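Side-chain contacts in 5-nitroimidazole antibiotic resistance protein (PDB 2FG9), which binds flavin-adenine dinucleotide at a subunit interface and is probably a flavin-dependent oxidoreductase linked to resistance against 5-nitroimidazole antibiotics: residues V43-L48 with Y53-N58; L68-G71 with G75-E78; E78-N83 with G118-I123. All coordinates share one frame; numbering follows the deposited sequence. Where two conformers were deposited one is given.

Interaction 1. Residues V43-L48 with Y53-N58. With FAD (flavin-adenine dinucleotide), chain C.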
loop_
_atom_site.group_PDB
_atom_site.type_symbol
_atom_site.label_atom_id
_atom_site.label_comp_id
_atom_site.label_asym_id
_atom_site.label_seq_id
_atom_site.Cartn_x
_atom_site.Cartn_y
_atom_site.Cartn_z
ATOM N N VAL A 43 18.318 -21.705 2.755
ATOM C CA VAL A 43 18.830 -23.046 2.684
ATOM C C VAL A 43 20.082 -23.139 3.560
ATOM O O VAL A 43 21.088 -22.461 3.306
ATOM C CB VAL A 43 19.162 -23.440 1.215
ATOM C CG1 VAL A 43 19.597 -24.889 1.128
ATOM C CG2 VAL A 43 17.973 -23.168 0.303
ATOM N N GLY A 44 19.985 -23.975 4.588
ATOM C CA GLY A 44 21.101 -24.329 5.436
ATOM C C GLY A 44 21.814 -25.557 4.908
ATOM O O GLY A 44 21.178 -26.590 4.626
ATOM N N ILE A 45 23.139 -25.430 4.786
ATOM C CA ILE A 45 24.025 -26.484 4.334
ATOM C C ILE A 45 25.186 -26.501 5.347
ATOM O O ILE A 45 25.632 -25.432 5.807
ATOM C CB ILE A 45 24.591 -26.112 2.967
ATOM C CG1 ILE A 45 23.476 -25.683 2.023
ATOM C CG2 ILE A 45 25.356 -27.233 2.361
ATOM C CD1 ILE A 45 23.977 -25.125 0.711
ATOM N N THR A 46 25.673 -27.688 5.698
ATOM C CA THR A 46 26.871 -27.791 6.511
ATOM C C THR A 46 28.050 -27.600 5.603
ATOM O O THR A 46 28.121 -28.217 4.544
ATOM C CB THR A 46 26.960 -29.119 7.212
ATOM O OG1 THR A 46 25.769 -29.292 7.985
ATOM C CG2 THR A 46 28.176 -29.144 8.148
ATOM N N ASP A 47 28.966 -26.712 5.977
ATOM C CA ASP A 47 30.110 -26.435 5.105
ATOM C C ASP A 47 31.176 -27.483 5.319
ATOM O O ASP A 47 30.946 -28.431 6.060
ATOM C CB ASP A 47 30.615 -24.994 5.277
ATOM C CG ASP A 47 31.343 -24.751 6.576
ATOM O OD1 ASP A 47 31.726 -25.694 7.283
ATOM O OD2 ASP A 47 31.560 -23.566 6.872
ATOM N N LEU A 48 32.327 -27.317 4.670
ATOM C CA LEU A 48 33.356 -28.380 4.609
ATOM C C LEU A 48 34.122 -28.540 5.919
ATOM O O LEU A 48 34.829 -29.537 6.123
ATOM C CB LEU A 48 34.349 -28.110 3.474
ATOM C CG LEU A 48 33.782 -28.141 2.049
ATOM C CD1 LEU A 48 34.921 -27.947 1.035
ATOM C CD2 LEU A 48 33.063 -29.474 1.767
ATOM N N TYR A 53 26.107 -22.854 6.900
ATOM C CA TYR A 53 26.086 -21.967 5.762
ATOM C C TYR A 53 24.631 -21.796 5.375
ATOM O O TYR A 53 23.981 -22.777 5.077
ATOM C CB TYR A 53 26.818 -22.622 4.618
ATOM C CG TYR A 53 27.014 -21.759 3.388
ATOM C CD1 TYR A 53 27.773 -20.597 3.450
ATOM C CD2 TYR A 53 26.488 -22.143 2.150
ATOM C CE1 TYR A 53 27.990 -19.841 2.326
ATOM C CE2 TYR A 53 26.707 -21.405 1.038
ATOM C CZ TYR A 53 27.459 -20.255 1.131
ATOM O OH TYR A 53 27.679 -19.495 0.031
ATOM N N VAL A 54 24.111 -20.570 5.410
ATOM C CA VAL A 54 22.716 -20.353 5.078
ATOM C C VAL A 54 22.624 -19.455 3.863
ATOM O O VAL A 54 23.106 -18.357 3.865
ATOM C CB VAL A 54 21.934 -19.727 6.240
ATOM C CG1 VAL A 54 20.501 -19.506 5.840
ATOM C CG2 VAL A 54 21.982 -20.623 7.465
ATOM N N VAL A 55 21.958 -19.914 2.833
ATOM C CA VAL A 55 21.973 -19.198 1.585
ATOM C C VAL A 55 20.509 -18.972 1.177
ATOM O O VAL A 55 19.698 -19.905 1.200
ATOM C CB VAL A 55 22.891 -20.020 0.574
ATOM C CG1 VAL A 55 22.174 -21.250 0.026
ATOM C CG2 VAL A 55 23.366 -19.162 -0.541
ATOM N N PRO A 56 20.128 -17.728 0.858
ATOM C CA PRO A 56 18.765 -17.593 0.352
ATOM C C PRO A 56 18.654 -18.005 -1.094
ATOM O O PRO A 56 19.588 -17.805 -1.853
ATOM C CB PRO A 56 18.483 -16.097 0.453
ATOM C CG PRO A 56 19.809 -15.466 0.407
ATOM C CD PRO A 56 20.837 -16.447 0.880
HETATM N N MSE A 57 17.486 -18.505 -1.467
HETATM C CA MSE A 57 17.257 -19.014 -2.793
HETATM C C MSE A 57 15.814 -18.969 -3.181
HETATM O O MSE A 57 14.941 -19.004 -2.339
HETATM C CB MSE A 57 17.804 -20.448 -2.881
HETATM C CG MSE A 57 19.322 -20.403 -3.059
HETATM SE SE MSE A 57 20.020 -21.982 -3.154
HETATM C CE MSE A 57 19.744 -22.420 -5.083
ATOM N N ASN A 58 15.552 -18.882 -4.477
ATOM C CA ASN A 58 14.187 -19.017 -4.957
ATOM C C ASN A 58 13.828 -20.491 -5.031
ATOM O O ASN A 58 14.680 -21.332 -4.928
ATOM C CB ASN A 58 14.056 -18.327 -6.294
ATOM C CG ASN A 58 14.291 -16.845 -6.177
ATOM O OD1 ASN A 58 15.051 -16.288 -6.929
ATOM N ND2 ASN A 58 13.705 -16.220 -5.175
HETATM P PA FAD C . 29.788 -18.822 -3.357
HETATM O O1A FAD C . 30.336 -20.237 -3.435
HETATM O O2A FAD C . 30.129 -17.871 -4.490
HETATM O O5B FAD C . 30.308 -18.188 -1.971
HETATM C C5B FAD C . 31.146 -17.059 -1.952
HETATM C C4B FAD C . 31.023 -16.358 -0.599
HETATM O O4B FAD C . 30.269 -15.151 -0.752
HETATM C C3B FAD C . 30.334 -17.153 0.519
HETATM O O3B FAD C . 31.140 -18.104 1.197
HETATM C C2B FAD C . 29.859 -16.007 1.394
HETATM O O2B FAD C . 30.891 -15.414 2.175
HETATM C C1B FAD C . 29.372 -15.012 0.338
HETATM N N9A FAD C . 27.939 -15.272 0.003
HETATM C C8A FAD C . 27.412 -16.316 -0.709
HETATM N N7A FAD C . 26.075 -16.185 -0.741
HETATM C C5A FAD C . 25.707 -15.051 -0.088
HETATM C C6A FAD C . 24.438 -14.443 0.158
HETATM N N6A FAD C . 23.439 -14.621 -0.727
HETATM N N1A FAD C . 24.413 -13.280 0.902
HETATM C C2A FAD C . 25.604 -12.720 1.376
HETATM N N3A FAD C . 26.842 -13.301 1.147
HETATM C C4A FAD C . 26.895 -14.464 0.407
HETATM N N1 FAD C . 21.148 -18.356 -6.091
HETATM C C2 FAD C . 20.947 -19.505 -6.842
HETATM O O2 FAD C . 21.904 -20.155 -7.284
HETATM N N3 FAD C . 19.659 -19.899 -7.127
HETATM C C4 FAD C . 18.570 -19.161 -6.644
HETATM O O4 FAD C . 17.495 -19.716 -6.645
HETATM C C4X FAD C . 18.770 -18.019 -5.888
HETATM N N5 FAD C . 17.737 -17.241 -5.379
HETATM C C5X FAD C . 18.023 -16.084 -4.606
HETATM C C6 FAD C . 17.014 -15.330 -4.081
HETATM C C7 FAD C . 17.280 -14.221 -3.301
HETATM C C7M FAD C . 16.212 -14.020 -2.275
HETATM C C8 FAD C . 18.583 -13.846 -3.057
HETATM C C8M FAD C . 18.996 -12.799 -2.098
HETATM C C9 FAD C . 19.608 -14.576 -3.583
HETATM C C9A FAD C . 19.325 -15.704 -4.335
HETATM N N10 FAD C . 20.330 -16.513 -4.829
HETATM C C10 FAD C . 20.080 -17.636 -5.596
HETATM C "C1'" FAD C . 21.724 -16.287 -4.421
HETATM C "C2'" FAD C . 22.182 -17.481 -3.620
HETATM O "O2'" FAD C . 22.184 -17.034 -2.268
HETATM C "C3'" FAD C . 23.507 -17.798 -4.345
HETATM O "O3'" FAD C . 23.621 -19.092 -4.931
HETATM C "C4'" FAD C . 24.648 -17.506 -3.435
HETATM O "O4'" FAD C . 24.613 -16.125 -3.055
HETATM C "C5'" FAD C . 25.868 -18.039 -4.200
HETATM O "O5'" FAD C . 25.890 -19.369 -3.710
HETATM P P FAD C . 27.243 -20.176 -3.392
HETATM O O1P FAD C . 27.572 -20.940 -4.683
HETATM O O2P FAD C . 27.125 -21.037 -2.160
HETATM O O3P FAD C . 28.194 -18.906 -3.166
#
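Val43 and Ile45 pair with Val55 and Tyr53 through four backbone hydrogen bonds, two to each antiparallel hydrogen-bonded pair, with Gly44 and Val54 as the non-hydrogen-bonded pair between them. Both bonds of the Val43-Val55 pair are short, 2.7 Å from Val43 N to Val55 O and from Val55 N to Val43 O; in the second pair, Tyr53 N meets Ile45 O at 2.8 Å in a bent bond, with an N-H...O angle of 132°. At Gly44 the chains close in, and its CA makes a CA-H...O contact of 3.3 Å with Tyr53 O.

Apolar contacts lie on the sheet face shared by Val43, Ile45, Tyr53 and Val55. Val55 CG1 sits between its own backbone N and carbonyl carbon (chi1 77°), where it meets Val43 CB at 3.9 Å, while its CG2 turns to the flavin ribityl chain. Ile45 lies alongside Tyr53, CD1 reaching the ring edge at CD2 (4.2 Å). The selenium of selenomethionine Met57 touches Val43 CG2.

Of the two segments, 53-58 makes the polar contacts to the cofactor. Tyr53 OH donates to phosphate oxygen O2P of FAD (2.7 Å), Pro56 O accepts from ribityl O2', and Asn58 N donates a bent hydrogen bond shared between flavin O4 and N5. Such a beta hairpin, one strand lining the flavin, fits the split-barrel fold of the pyridoxamine 5'-phosphate oxidase family.

Interaction 2. Residues L68-G71 with G75-E78. With FAD (flavin-adenine dinucleotide), chain C; EDO (1,2-ethanediol), chain D.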
loop_
_atom_site.group_PDB
_atom_site.type_symbol
_atom_site.label_atom_id
_atom_site.label_comp_id
_atom_site.label_asym_id
_atom_site.label_seq_id
_atom_site.Cartn_x
_atom_site.Cartn_y
_atom_site.Cartn_z
ATOM N N LEU A 68 14.925 -26.185 -6.499
ATOM C CA LEU A 68 15.740 -25.025 -6.599
ATOM C C LEU A 68 16.622 -25.165 -7.820
ATOM O O LEU A 68 16.608 -26.194 -8.501
ATOM C CB LEU A 68 16.581 -24.859 -5.349
ATOM C CG LEU A 68 15.794 -24.913 -4.033
ATOM C CD1 LEU A 68 15.873 -26.251 -3.447
ATOM C CD2 LEU A 68 16.296 -23.898 -3.011
ATOM N N HIS A 69 17.361 -24.107 -8.116
ATOM C CA HIS A 69 18.290 -24.147 -9.217
ATOM C C HIS A 69 19.398 -23.180 -8.948
ATOM O O HIS A 69 19.216 -22.246 -8.170
ATOM C CB HIS A 69 17.618 -23.865 -10.575
ATOM C CG HIS A 69 16.896 -22.560 -10.641
ATOM N ND1 HIS A 69 16.972 -21.608 -9.646
ATOM C CD2 HIS A 69 16.105 -22.032 -11.602
ATOM C CE1 HIS A 69 16.240 -20.562 -9.982
ATOM N NE2 HIS A 69 15.700 -20.795 -11.165
ATOM N N SER A 70 20.559 -23.458 -9.542
ATOM C CA SER A 70 21.748 -22.677 -9.360
ATOM C C SER A 70 22.676 -22.909 -10.557
ATOM O O SER A 70 22.371 -23.706 -11.446
ATOM C CB SER A 70 22.441 -23.088 -8.057
ATOM O OG SER A 70 22.873 -24.443 -8.075
ATOM N N GLY A 71 23.790 -22.187 -10.584
ATOM C CA GLY A 71 24.860 -22.469 -11.491
ATOM C C GLY A 71 25.393 -23.815 -11.090
ATOM O O GLY A 71 25.017 -24.331 -10.030
ATOM N N GLY A 75 30.567 -22.991 -4.374
ATOM C CA GLY A 75 30.622 -23.035 -2.905
ATOM C C GLY A 75 29.670 -24.028 -2.279
ATOM O O GLY A 75 30.090 -25.020 -1.713
ATOM N N LYS A 76 28.379 -23.749 -2.417
ATOM C CA LYS A 76 27.305 -24.608 -1.905
ATOM C C LYS A 76 27.277 -25.979 -2.569
ATOM O O LYS A 76 26.735 -26.936 -2.002
ATOM C CB LYS A 76 25.936 -23.933 -2.079
ATOM C CG LYS A 76 25.572 -23.518 -3.524
ATOM C CD LYS A 76 24.350 -22.560 -3.495
ATOM C CE LYS A 76 23.820 -22.185 -4.848
ATOM N NZ LYS A 76 24.842 -21.483 -5.634
ATOM N N ILE A 77 27.868 -26.085 -3.754
ATOM C CA ILE A 77 27.883 -27.347 -4.491
ATOM C C ILE A 77 28.901 -28.292 -3.899
ATOM O O ILE A 77 28.595 -29.453 -3.636
ATOM C CB ILE A 77 28.173 -27.118 -6.005
ATOM C CG1 ILE A 77 27.166 -26.098 -6.596
ATOM C CG2 ILE A 77 28.230 -28.450 -6.776
ATOM C CD1 ILE A 77 25.692 -26.371 -6.251
ATOM N N GLU A 78 30.123 -27.806 -3.699
ATOM C CA GLU A 78 31.129 -28.603 -3.002
ATOM C C GLU A 78 30.589 -29.132 -1.662
ATOM O O GLU A 78 30.769 -30.301 -1.327
ATOM C CB GLU A 78 32.430 -27.804 -2.815
ATOM C CG GLU A 78 33.404 -27.959 -4.019
HETATM P PA FAD C . 29.788 -18.822 -3.357
HETATM O O1A FAD C . 30.336 -20.237 -3.435
HETATM O O2A FAD C . 30.129 -17.871 -4.490
HETATM O O5B FAD C . 30.308 -18.188 -1.971
HETATM C C5B FAD C . 31.146 -17.059 -1.952
HETATM C C4B FAD C . 31.023 -16.358 -0.599
HETATM O O4B FAD C . 30.269 -15.151 -0.752
HETATM C C3B FAD C . 30.334 -17.153 0.519
HETATM O O3B FAD C . 31.140 -18.104 1.197
HETATM C C2B FAD C . 29.859 -16.007 1.394
HETATM O O2B FAD C . 30.891 -15.414 2.175
HETATM C C1B FAD C . 29.372 -15.012 0.338
HETATM N N9A FAD C . 27.939 -15.272 0.003
HETATM C C8A FAD C . 27.412 -16.316 -0.709
HETATM N N7A FAD C . 26.075 -16.185 -0.741
HETATM C C5A FAD C . 25.707 -15.051 -0.088
HETATM C C6A FAD C . 24.438 -14.443 0.158
HETATM N N6A FAD C . 23.439 -14.621 -0.727
HETATM N N1A FAD C . 24.413 -13.280 0.902
HETATM C C2A FAD C . 25.604 -12.720 1.376
HETATM N N3A FAD C . 26.842 -13.301 1.147
HETATM C C4A FAD C . 26.895 -14.464 0.407
HETATM N N1 FAD C . 21.148 -18.356 -6.091
HETATM C C2 FAD C . 20.947 -19.505 -6.842
HETATM O O2 FAD C . 21.904 -20.155 -7.284
HETATM N N3 FAD C . 19.659 -19.899 -7.127
HETATM C C4 FAD C . 18.570 -19.161 -6.644
HETATM O O4 FAD C . 17.495 -19.716 -6.645
HETATM C C4X FAD C . 18.770 -18.019 -5.888
HETATM N N5 FAD C . 17.737 -17.241 -5.379
HETATM C C5X FAD C . 18.023 -16.084 -4.606
HETATM C C6 FAD C . 17.014 -15.330 -4.081
HETATM C C7 FAD C . 17.280 -14.221 -3.301
HETATM C C7M FAD C . 16.212 -14.020 -2.275
HETATM C C8 FAD C . 18.583 -13.846 -3.057
HETATM C C8M FAD C . 18.996 -12.799 -2.098
HETATM C C9 FAD C . 19.608 -14.576 -3.583
HETATM C C9A FAD C . 19.325 -15.704 -4.335
HETATM N N10 FAD C . 20.330 -16.513 -4.829
HETATM C C10 FAD C . 20.080 -17.636 -5.596
HETATM C "C1'" FAD C . 21.724 -16.287 -4.421
HETATM C "C2'" FAD C . 22.182 -17.481 -3.620
HETATM O "O2'" FAD C . 22.184 -17.034 -2.268
HETATM C "C3'" FAD C . 23.507 -17.798 -4.345
HETATM O "O3'" FAD C . 23.621 -19.092 -4.931
HETATM C "C4'" FAD C . 24.648 -17.506 -3.435
HETATM O "O4'" FAD C . 24.613 -16.125 -3.055
HETATM C "C5'" FAD C . 25.868 -18.039 -4.200
HETATM O "O5'" FAD C . 25.890 -19.369 -3.710
HETATM P P FAD C . 27.243 -20.176 -3.392
HETATM O O1P FAD C . 27.572 -20.940 -4.683
HETATM O O2P FAD C . 27.125 -21.037 -2.160
HETATM O O3P FAD C . 28.194 -18.906 -3.166
HETATM C C1 EDO D . 25.404 -18.156 -9.346
HETATM O O1 EDO D . 26.161 -17.944 -8.145
HETATM C C2 EDO D . 24.094 -18.880 -9.030
HETATM O O2 EDO D . 24.331 -20.094 -8.294
#
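Ser70 and Lys76 meet where the end of strand 68-70 faces the first turn of helix 75-78: Ser70 CB lies 3.6 Å from Lys76 CE. Beside this pair, Ile77 directs CD1 at Ser70 OG, 3.9 Å away. No hydrogen bond joins the two segments directly; the polar link runs through bound molecules.

Lys76 does most of that work. Its side chain leaves between the backbone N and the carbonyl carbon (chi1 57°), runs extended past the FAD phosphate and bends only at its last torsion, which brings NZ in among several oxygens. NZ donates to ribityl O3' at 2.8 Å, and also to O5' and the phosphate oxygen O1P. The backbone takes part as well, with Lys76 N bound to O2P at 3.0 Å, so main chain and side chain of one residue grip the same phosphate. The ammonium charge would be expected to offset part of the phosphate's negative charge. A molecule of 1,2-ethanediol, probably from the crystallisation liquor, bridges the segments: its O2 accepts from NZ and from Gly71 N.

On the strand, His69 O takes the N3-H of the flavin in a short, nearly straight bond of 2.6 Å (164°), and the His69 ring has flavin O4 at its edge, in plane.

Further out, Ser70 OG donates to Gly71 O at 2.9 Å, in the carbonyl plane on a lone pair, and is also hydrogen-bonded with Trp158 NE1, two bonds that would limit rotation of the hydroxyl and position the serine. Thr166 and Arg117 of the second subunit hold the same FAD. Strand end and helix start form part of a flavin pocket at a subunit interface, holding pyrimidine edge and phosphate, as in flavin-binding split barrels.

Interaction 3. Residues E78-N83 with G118-I123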
loop_
_atom_site.group_PDB
_atom_site.type_symbol
_atom_site.label_atom_id
_atom_site.label_comp_id
_atom_site.label_asym_id
_atom_site.label_seq_id
_atom_site.Cartn_x
_atom_site.Cartn_y
_atom_site.Cartn_z
ATOM N N GLU A 78 30.123 -27.806 -3.699
ATOM C CA GLU A 78 31.129 -28.603 -3.002
ATOM C C GLU A 78 30.589 -29.132 -1.662
ATOM O O GLU A 78 30.769 -30.301 -1.327
ATOM C CB GLU A 78 32.430 -27.804 -2.815
ATOM C CG GLU A 78 33.404 -27.959 -4.019
HETATM N N MSE A 79 29.877 -28.283 -0.923
HETATM C CA MSE A 79 29.372 -28.679 0.386
HETATM C C MSE A 79 28.354 -29.790 0.219
HETATM O O MSE A 79 28.403 -30.792 0.913
HETATM C CB MSE A 79 28.735 -27.493 1.127
HETATM C CG MSE A 79 29.642 -26.322 1.302
HETATM SE SE MSE A 79 28.659 -24.830 2.027
HETATM C CE MSE A 79 30.185 -23.409 1.992
ATOM N N LEU A 80 27.414 -29.613 -0.699
ATOM C CA LEU A 80 26.350 -30.619 -0.867
ATOM C C LEU A 80 26.892 -31.956 -1.333
ATOM O O LEU A 80 26.286 -32.991 -1.081
ATOM C CB LEU A 80 25.282 -30.150 -1.840
ATOM C CG LEU A 80 24.503 -28.936 -1.343
ATOM C CD1 LEU A 80 23.766 -28.307 -2.477
ATOM C CD2 LEU A 80 23.553 -29.355 -0.230
ATOM N N GLN A 81 28.017 -31.922 -2.026
ATOM C CA GLN A 81 28.620 -33.157 -2.490
ATOM C C GLN A 81 29.200 -33.955 -1.321
ATOM O O GLN A 81 29.210 -35.163 -1.371
ATOM C CB GLN A 81 29.613 -32.874 -3.623
ATOM C CG GLN A 81 28.841 -32.313 -4.857
ATOM C CD GLN A 81 29.731 -31.986 -6.064
ATOM O OE1 GLN A 81 30.959 -31.874 -5.925
ATOM N NE2 GLN A 81 29.108 -31.833 -7.255
ATOM N N ARG A 82 29.615 -33.260 -0.262
ATOM C CA ARG A 82 30.059 -33.900 0.973
ATOM C C ARG A 82 28.893 -34.280 1.903
ATOM O O ARG A 82 28.924 -35.335 2.525
ATOM C CB ARG A 82 31.024 -32.961 1.688
ATOM C CG ARG A 82 31.594 -33.474 3.010
ATOM C CD ARG A 82 32.177 -32.321 3.807
ATOM N NE ARG A 82 31.606 -32.266 5.149
ATOM C CZ ARG A 82 30.392 -31.821 5.448
ATOM N NH1 ARG A 82 29.567 -31.373 4.494
ATOM N NH2 ARG A 82 29.980 -31.843 6.696
ATOM N N ASN A 83 27.891 -33.403 2.016
ATOM C CA ASN A 83 26.692 -33.642 2.847
ATOM C C ASN A 83 25.518 -32.988 2.147
ATOM O O ASN A 83 25.468 -31.784 2.074
ATOM C CB ASN A 83 26.846 -33.025 4.256
ATOM C CG ASN A 83 25.632 -33.298 5.183
ATOM O OD1 ASN A 83 24.556 -33.749 4.758
ATOM N ND2 ASN A 83 25.819 -33.034 6.444
ATOM N N GLY A 118 15.405 -32.295 4.211
ATOM C CA GLY A 118 15.442 -33.329 3.178
ATOM C C GLY A 118 16.819 -33.372 2.605
ATOM O O GLY A 118 17.716 -32.693 3.092
ATOM N N LYS A 119 17.006 -34.213 1.593
ATOM C CA LYS A 119 18.289 -34.364 0.950
ATOM C C LYS A 119 18.221 -33.850 -0.467
ATOM O O LYS A 119 17.253 -34.098 -1.153
ATOM C CB LYS A 119 18.656 -35.819 0.918
ATOM C CG LYS A 119 19.041 -36.389 2.224
ATOM C CD LYS A 119 19.290 -37.865 2.035
ATOM C CE LYS A 119 20.201 -38.467 3.132
ATOM N NZ LYS A 119 19.382 -38.801 4.318
ATOM N N VAL A 120 19.277 -33.186 -0.906
ATOM C CA VAL A 120 19.402 -32.689 -2.267
ATOM C C VAL A 120 19.924 -33.655 -3.350
ATOM O O VAL A 120 21.017 -34.190 -3.234
ATOM C CB VAL A 120 20.366 -31.491 -2.273
ATOM C CG1 VAL A 120 20.625 -31.002 -3.715
ATOM C CG2 VAL A 120 19.809 -30.373 -1.448
ATOM N N GLU A 121 19.111 -33.869 -4.385
ATOM C CA GLU A 121 19.549 -34.467 -5.647
ATOM C C GLU A 121 19.747 -33.369 -6.669
ATOM O O GLU A 121 19.044 -32.369 -6.639
ATOM C CB GLU A 121 18.491 -35.437 -6.203
ATOM C CG GLU A 121 18.645 -35.751 -7.707
ATOM C CD GLU A 121 17.605 -36.728 -8.247
ATOM O OE1 GLU A 121 16.424 -36.655 -7.822
ATOM O OE2 GLU A 121 17.977 -37.552 -9.128
ATOM N N PHE A 122 20.693 -33.565 -7.579
ATOM C CA PHE A 122 20.783 -32.756 -8.781
ATOM C C PHE A 122 20.226 -33.541 -9.928
ATOM O O PHE A 122 20.781 -34.574 -10.310
ATOM C CB PHE A 122 22.216 -32.370 -9.093
ATOM C CG PHE A 122 22.859 -31.511 -8.022
ATOM C CD1 PHE A 122 22.233 -30.365 -7.559
ATOM C CD2 PHE A 122 24.094 -31.830 -7.519
ATOM C CE1 PHE A 122 22.821 -29.588 -6.603
ATOM C CE2 PHE A 122 24.693 -31.043 -6.549
ATOM C CZ PHE A 122 24.058 -29.942 -6.092
ATOM N N ILE A 123 19.144 -33.030 -10.500
ATOM C CA ILE A 123 18.425 -33.714 -11.565
ATOM C C ILE A 123 19.290 -33.657 -12.808
ATOM O O ILE A 123 19.778 -32.592 -13.172
ATOM C CB ILE A 123 17.105 -33.012 -11.835
ATOM C CG1 ILE A 123 16.192 -33.097 -10.604
ATOM C CG2 ILE A 123 16.399 -33.593 -13.013
ATOM C CD1 ILE A 123 15.028 -32.109 -10.685
#
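Leu80 reaches from helix 78-82 to segment 118-123 with its two methyl groups divided between two partners: CD2 goes to Val120 and CD1 to Phe122. Its CG stands anti to the carbonyl carbon (chi1 -65°), and from there the forked end projects off the helix surface, one branch for each neighbour.

The leucine and valine side chains cross at about a right angle. They touch methyl to methyl, Leu80 CD2 lying 4.1 Å from Val120 CG2, the valine branch that sits beside its own backbone N; the backbones stay well apart, with 7.4 Å between the CA atoms of Leu80 and Val120. Leu80 and Phe122 also cross at roughly ninety degrees. Here Leu80 CD1 approaches the far end of the ring, coming to 4.0 Å from CZ along an oblique line. Phe122 thus presents its outermost carbon to the helix.

Trp158 of strand 156-175 packs against Leu80 and meets the Phe122 ring edge to face, Lys156 makes a cation-pi interaction with the same ring, Val86 of strand 85-99 touches both Leu80 and Val120, and Ile45 of strand 41-46 also packs on Leu80. At the end of the helix, Asn83 turns to the second subunit, where its ND2 is hydrogen-bonded to Asn51 OD1.

Across the two segments the chemistry is wholly apolar: no hydrogen bond or salt bridge links them, and contacts of 4.0 to 4.1 Å are of ordinary van der Waals length. Polar ties come from Asn84, just after the helix, which hydrogen-bonds Val120; between the two segments themselves the contact rests on shape and burial of hydrocarbon surface, without the directional demands of a polar bond.

Overall arrangement
The three contacts follow one another along the chain. Interaction 1 closes before interaction 2 opens, and interaction 3 begins at Glu78, where interaction 2 ends. Their centres lie close, about 9 Å between 1 and 2, 9 Å between 2 and 3, and 11 Å between 1 and 3. All reach one antiparallel sheet, in which strands 52-62 and 65-70 are neighbours, and interactions 2 and 3 share helix 75-82. Ile45 CD1 meets Lys76 CB at 3.6 Å, and Ile77 CD1 meets Phe122 CZ at 3.9 Å. Interactions 1 and 2 both touch FAD and the second subunit, so hairpin and helix start contribute to one interface cofactor site, while interaction 3 packs the same helix on the sheet.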